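PDB 4B7O: iron-regulated outer membrane protein from Neisseria meningitidis, which belongs to the TonB-dependent transporters and probably takes up iron, perhaps as iron-siderophore complexes, across the outer membrane. Local coordinates for residues Q63-K66 / I67-N70; A596-T600 / G601-A605. All coordinates share one frame; numbering follows the deposited sequence.

Contact 1 (Q63-K66 / I67-N70); sequences QGSK and IRTN
Gln63 and Ile67 meet in a local contact where a tight turn leads into strand 67-73, an outer strand of the plug's four-stranded sheet. The end of the glutamine approaches the isoleucine tip: OE1 of Gln63 lies 3.1 Å from CD1 of Ile67, a close van der Waals touch. With CG anti to the carbonyl carbon (chi1 -60°) and the chain extended beyond it, the amide of Gln63 reaches forward to that methyl. Behind them the chain reverses in a type II' turn, closed by the bond from Lys66 N to Gln63 O, 3.2 Å long. Gly64 suits the second position, where a CB would press on the preceding carbonyl oxygen. Ser65, buried, lays OG 4.0 Å from CD of Arg68, while its backbone N bonds to Ser556 of the barrel wall. The long side chain of Lys66 lets NZ form a salt bridge with Glu541 and also bond to the carbonyls of Lys151 and Ala153, a good supply of acceptors for a buried ammonium. NH1 of Arg68 forms a salt bridge with Glu92. A turn feeding an edge strand, with polar links from plug to wall, fits the plugged barrel of TonB-dependent transporters.

Contact 2 (A596-T600 / G601-A605); sequences ASYRT and GGLTA
Tyr598 and Ala605 form a hydrogen-bonded pair in a two-residue beta hairpin of the barrel, where strand 578-600 turns back into strand 603-618. Tyr598 N donates to Ala605 O over 2.8 Å, and Ala605 N returns a bond to Tyr598 O at 3.0 Å. Nearer the turn, Thr600 and Leu603 are joined by a second reciprocal pair, Thr600 N bonding to Leu603 O and Leu603 N to Thr600 O. Tyr598, Thr600, Leu603 and Ala605 share one face. There CD2 of Leu603 sits at the edge of the tyrosine ring, 4.4 Å from CE2 of Tyr598, and the small Ala605 leaves its methyl against Tyr598 CB. On the other face, Arg599 and Thr604 run side by side at a non-hydrogen-bonded pair; the arginine chain, bent at chi2 and chi3, brings NE to 3.5 Å from OG1 of Thr604, a near approach without a hydrogen bond. The reversal itself is a type I' turn, whose positive phi values at Gly601 and Gly602 are easily adopted without a side chain. Leu603 and Ala605 also pack on Leu643 of the next strand, an apolar surface that suits a barrel wall. Each arm is also bonded along its outer edge, the backbone of Arg599 to that of Thr550 just before strand 551-567, and the backbone of Thr604 to that of Ala644 in strand 638-647.

In the fold
Contact 1 belongs to the plug and contact 2 to the barrel, so they hold different elements of the chain, with centres about 19 Å apart and nearest atoms about 8 Å apart. Both are built round tight turns containing glycine, but the surroundings differ. The turn at 63-66 is partly buried; the touch between its own segments is van der Waals, while its polar groups bond outward, to the barrel and to other parts of the plug. The hairpin at 596-605 is a surface contact in which backbone bonds tie two neighbouring strands, and its side chains add mainly apolar contacts. A weak hydrogen bond from Ser65 to Glu593 brings the plug turn to the same barrel strand that ends in the hairpin.

Contact 1 (Q63-K66 / I67-N70)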
ATOM      1  N   GLN A  63      -3.129  -4.624 -20.125  1.00 35.78           N
ATOM      2  CA  GLN A  63      -1.760  -5.119 -19.918  1.00 40.52           C
ATOM      3  C   GLN A  63      -1.727  -6.440 -19.184  1.00 40.23           C
ATOM      4  O   GLN A  63      -0.792  -6.737 -18.444  1.00 42.64           O
ATOM      5  CB  GLN A  63      -0.847  -4.102 -19.262  1.00 38.48           C
ATOM      6  CG  GLN A  63      -0.688  -2.819 -20.065  1.00 37.71           C
ATOM      7  CD  GLN A  63       0.373  -1.853 -19.480  1.00 40.22           C
ATOM      8  OE1 GLN A  63       0.099  -0.661 -19.270  1.00 37.70           O
ATOM      9  NE2 GLN A  63       1.574  -2.364 -19.232  1.00 35.52           N
ATOM     10  N   GLY A  64      -2.717  -7.274 -19.459  1.00 37.43           N
ATOM     11  CA  GLY A  64      -2.773  -8.499 -18.757  1.00 43.08           C
ATOM     12  C   GLY A  64      -3.294  -8.218 -17.348  1.00 48.63           C
ATOM     13  O   GLY A  64      -4.344  -7.600 -17.157  1.00 46.43           O
ATOM     14  N   SER A  65      -2.553  -8.709 -16.373  1.00 49.76           N
ATOM     15  CA  SER A  65      -2.875  -8.527 -14.984  1.00 52.83           C
ATOM     16  C   SER A  65      -1.995  -7.399 -14.420  1.00 53.06           C
ATOM     17  O   SER A  65      -2.093  -7.070 -13.234  1.00 47.93           O
ATOM     18  CB  SER A  65      -2.618  -9.834 -14.224  1.00 56.05           C
ATOM     19  OG  SER A  65      -3.433  -9.913 -13.067  1.00 69.88           O
ATOM     20  N   LYS A  66      -1.135  -6.825 -15.271  1.00 44.47           N
ATOM     21  CA  LYS A  66      -0.200  -5.791 -14.856  1.00 44.10           C
ATOM     22  C   LYS A  66      -0.875  -4.584 -14.201  1.00 47.27           C
ATOM     23  O   LYS A  66      -0.328  -4.040 -13.262  1.00 40.40           O
ATOM     24  CB  LYS A  66       0.659  -5.325 -16.011  1.00 38.68           C
ATOM     25  CG  LYS A  66       1.676  -4.293 -15.611  1.00 41.02           C
ATOM     26  CD  LYS A  66       2.584  -3.886 -16.773  1.00 44.05           C
ATOM     27  CE  LYS A  66       3.623  -2.890 -16.294  1.00 42.95           C
ATOM     28  NZ  LYS A  66       4.554  -3.597 -15.359  1.00 44.97           N
ATOM     29  N   ILE A  67      -2.061  -4.214 -14.681  1.00 46.59           N
ATOM     30  CA  ILE A  67      -2.713  -3.016 -14.273  1.00 47.70           C
ATOM     31  C   ILE A  67      -4.172  -3.306 -14.175  1.00 51.53           C
ATOM     32  O   ILE A  67      -4.793  -3.597 -15.174  1.00 55.25           O
ATOM     33  CB  ILE A  67      -2.448  -1.895 -15.287  1.00 53.78           C
ATOM     34  CG1 ILE A  67      -1.081  -1.273 -14.978  1.00 56.62           C
ATOM     35  CG2 ILE A  67      -3.498  -0.798 -15.183  1.00 56.25           C
ATOM     36  CD1 ILE A  67      -0.388  -0.694 -16.170  1.00 51.28           C
ATOM     37  N   ARG A  68      -4.724  -3.282 -12.963  1.00 52.93           N
ATOM     38  CA  ARG A  68      -6.146  -3.520 -12.783  1.00 43.77           C
ATOM     39  C   ARG A  68      -6.736  -2.243 -12.230  1.00 49.55           C
ATOM     40  O   ARG A  68      -6.461  -1.838 -11.093  1.00 52.83           O
ATOM     41  CB  ARG A  68      -6.384  -4.723 -11.897  1.00 48.59           C
ATOM     42  CG  ARG A  68      -5.756  -6.016 -12.456  1.00 64.22           C
ATOM     43  CD  ARG A  68      -6.153  -7.316 -11.745  1.00 72.64           C
ATOM     44  NE  ARG A  68      -7.583  -7.674 -11.865  1.00 75.24           N
ATOM     45  CZ  ARG A  68      -8.445  -7.756 -10.837  1.00 76.31           C
ATOM     46  NH1 ARG A  68      -8.062  -7.516  -9.571  1.00 80.18           N
ATOM     47  NH2 ARG A  68      -9.710  -8.097 -11.061  1.00 70.08           N
ATOM     48  N   THR A  69      -7.480  -1.534 -13.057  1.00 46.99           N
ATOM     49  CA  THR A  69      -7.999  -0.279 -12.565  1.00 47.29           C
ATOM     50  C   THR A  69      -9.450  -0.484 -12.102  1.00 45.26           C
ATOM     51  O   THR A  69     -10.158  -1.344 -12.611  1.00 46.84           O
ATOM     52  CB  THR A  69      -7.754   0.935 -13.503  1.00 50.92           C
ATOM     53  OG1 THR A  69      -8.984   1.478 -13.958  1.00 53.75           O
ATOM     54  CG2 THR A  69      -6.872   0.607 -14.695  1.00 51.69           C
ATOM     55  N   ASN A  70      -9.840   0.249 -11.072  1.00 44.50           N
ATOM     56  CA  ASN A  70     -11.133   0.062 -10.398  1.00 46.93           C
ATOM     57  C   ASN A  70     -11.357  -1.370  -9.979  1.00 46.66           C
ATOM     58  O   ASN A  70     -12.425  -1.904 -10.183  1.00 48.37           O
ATOM     59  CB  ASN A  70     -12.296   0.526 -11.258  1.00 48.80           C
ATOM     60  CG  ASN A  70     -12.190   1.991 -11.662  1.00 54.92           C
ATOM     61  OD1 ASN A  70     -11.274   2.714 -11.239  1.00 50.51           O
ATOM     62  ND2 ASN A  70     -13.134   2.435 -12.500  1.00 57.63           N
TER

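Contact 2 (A596-T600 / G601-A605)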
ATOM      1  N   ALA A 596     -10.056 -15.241 -14.617  1.00 39.28           N
ATOM      2  CA  ALA A 596     -11.089 -15.492 -15.600  1.00 43.60           C
ATOM      3  C   ALA A 596     -12.428 -15.171 -14.933  1.00 47.86           C
ATOM      4  O   ALA A 596     -12.531 -15.195 -13.707  1.00 47.51           O
ATOM      5  CB  ALA A 596     -11.027 -16.946 -16.058  1.00 39.11           C
ATOM      6  N   SER A 597     -13.456 -14.891 -15.717  1.00 45.41           N
ATOM      7  CA  SER A 597     -14.778 -14.681 -15.146  1.00 40.52           C
ATOM      8  C   SER A 597     -15.905 -14.933 -16.108  1.00 44.09           C
ATOM      9  O   SER A 597     -15.706 -14.899 -17.332  1.00 46.20           O
ATOM     10  CB  SER A 597     -14.910 -13.283 -14.577  1.00 40.95           C
ATOM     11  OG  SER A 597     -14.579 -12.345 -15.540  1.00 42.68           O
ATOM     12  N   TYR A 598     -17.094 -15.179 -15.552  1.00 40.90           N
ATOM     13  CA  TYR A 598     -18.239 -15.555 -16.334  1.00 42.17           C
ATOM     14  C   TYR A 598     -19.449 -14.796 -15.853  1.00 45.19           C
ATOM     15  O   TYR A 598     -19.716 -14.715 -14.663  1.00 48.64           O
ATOM     16  CB  TYR A 598     -18.450 -17.051 -16.238  1.00 45.64           C
ATOM     17  CG  TYR A 598     -19.665 -17.556 -16.983  1.00 53.82           C
ATOM     18  CD1 TYR A 598     -19.709 -17.575 -18.389  1.00 55.83           C
ATOM     19  CD2 TYR A 598     -20.751 -18.080 -16.289  1.00 59.72           C
ATOM     20  CE1 TYR A 598     -20.816 -18.074 -19.073  1.00 52.57           C
ATOM     21  CE2 TYR A 598     -21.857 -18.583 -16.966  1.00 64.33           C
ATOM     22  CZ  TYR A 598     -21.881 -18.573 -18.353  1.00 56.99           C
ATOM     23  OH  TYR A 598     -22.988 -19.050 -18.986  1.00 57.40           O
ATOM     24  N   ARG A 599     -20.185 -14.207 -16.768  1.00 45.76           N
ATOM     25  CA  ARG A 599     -21.380 -13.503 -16.364  1.00 49.58           C
ATOM     26  C   ARG A 599     -22.561 -13.804 -17.251  1.00 49.43           C
ATOM     27  O   ARG A 599     -22.501 -13.514 -18.438  1.00 49.41           O
ATOM     28  CB  ARG A 599     -21.125 -12.020 -16.448  1.00 54.45           C
ATOM     29  CG  ARG A 599     -20.041 -11.529 -15.536  1.00 60.14           C
ATOM     30  CD  ARG A 599     -20.484 -10.166 -15.078  1.00 70.55           C
ATOM     31  NE  ARG A 599     -21.845 -10.248 -14.550  1.00 84.61           N
ATOM     32  CZ  ARG A 599     -22.656  -9.208 -14.330  1.00 86.43           C
ATOM     33  NH1 ARG A 599     -22.269  -7.961 -14.602  1.00 79.75           N
ATOM     34  NH2 ARG A 599     -23.869  -9.422 -13.830  1.00 83.14           N
ATOM     35  N   THR A 600     -23.640 -14.332 -16.680  1.00 49.55           N
ATOM     36  CA  THR A 600     -24.913 -14.428 -17.383  1.00 50.04           C
ATOM     37  C   THR A 600     -26.063 -14.239 -16.428  1.00 54.71           C
ATOM     38  O   THR A 600     -26.185 -15.015 -15.483  1.00 55.66           O
ATOM     39  CB  THR A 600     -25.114 -15.809 -18.078  1.00 61.26           C
ATOM     40  OG1 THR A 600     -26.512 -16.096 -18.167  1.00 72.63           O
ATOM     41  CG2 THR A 600     -24.527 -16.971 -17.306  1.00 55.76           C
ATOM     42  N   GLY A 601     -26.910 -13.238 -16.675  1.00 55.70           N
ATOM     43  CA  GLY A 601     -28.217 -13.103 -16.007  1.00 56.52           C
ATOM     44  C   GLY A 601     -28.270 -13.122 -14.477  1.00 63.04           C
ATOM     45  O   GLY A 601     -29.102 -13.815 -13.852  1.00 69.63           O
ATOM     46  N   GLY A 602     -27.379 -12.380 -13.849  1.00 56.59           N
ATOM     47  CA  GLY A 602     -27.360 -12.378 -12.387  1.00 52.79           C
ATOM     48  C   GLY A 602     -26.328 -13.299 -11.767  1.00 44.00           C
ATOM     49  O   GLY A 602     -25.971 -13.100 -10.621  1.00 46.81           O
ATOM     50  N   LEU A 603     -25.880 -14.316 -12.484  1.00 39.01           N
ATOM     51  CA  LEU A 603     -24.787 -15.145 -11.955  1.00 39.42           C
ATOM     52  C   LEU A 603     -23.454 -14.525 -12.330  1.00 45.82           C
ATOM     53  O   LEU A 603     -23.288 -14.073 -13.468  1.00 47.53           O
ATOM     54  CB  LEU A 603     -24.834 -16.546 -12.527  1.00 38.96           C
ATOM     55  CG  LEU A 603     -23.634 -17.417 -12.136  1.00 42.79           C
ATOM     56  CD1 LEU A 603     -23.677 -17.748 -10.635  1.00 36.69           C
ATOM     57  CD2 LEU A 603     -23.665 -18.675 -12.969  1.00 38.45           C
ATOM     58  N   THR A 604     -22.508 -14.506 -11.385  1.00 46.24           N
ATOM     59  CA  THR A 604     -21.149 -14.014 -11.611  1.00 40.80           C
ATOM     60  C   THR A 604     -20.187 -15.038 -11.031  1.00 40.96           C
ATOM     61  O   THR A 604     -20.335 -15.411  -9.889  1.00 48.55           O
ATOM     62  CB  THR A 604     -20.951 -12.671 -10.891  1.00 41.38           C
ATOM     63  OG1 THR A 604     -21.924 -11.746 -11.361  1.00 40.74           O
ATOM     64  CG2 THR A 604     -19.582 -12.100 -11.163  1.00 43.06           C
ATOM     65  N   ALA A 605     -19.229 -15.524 -11.811  1.00 38.54           N
ATOM     66  CA  ALA A 605     -18.234 -16.472 -11.311  1.00 40.48           C
ATOM     67  C   ALA A 605     -16.829 -15.947 -11.663  1.00 44.29           C
ATOM     68  O   ALA A 605     -16.597 -15.561 -12.826  1.00 41.51           O
ATOM     69  CB  ALA A 605     -18.421 -17.855 -11.935  1.00 35.83           C
TER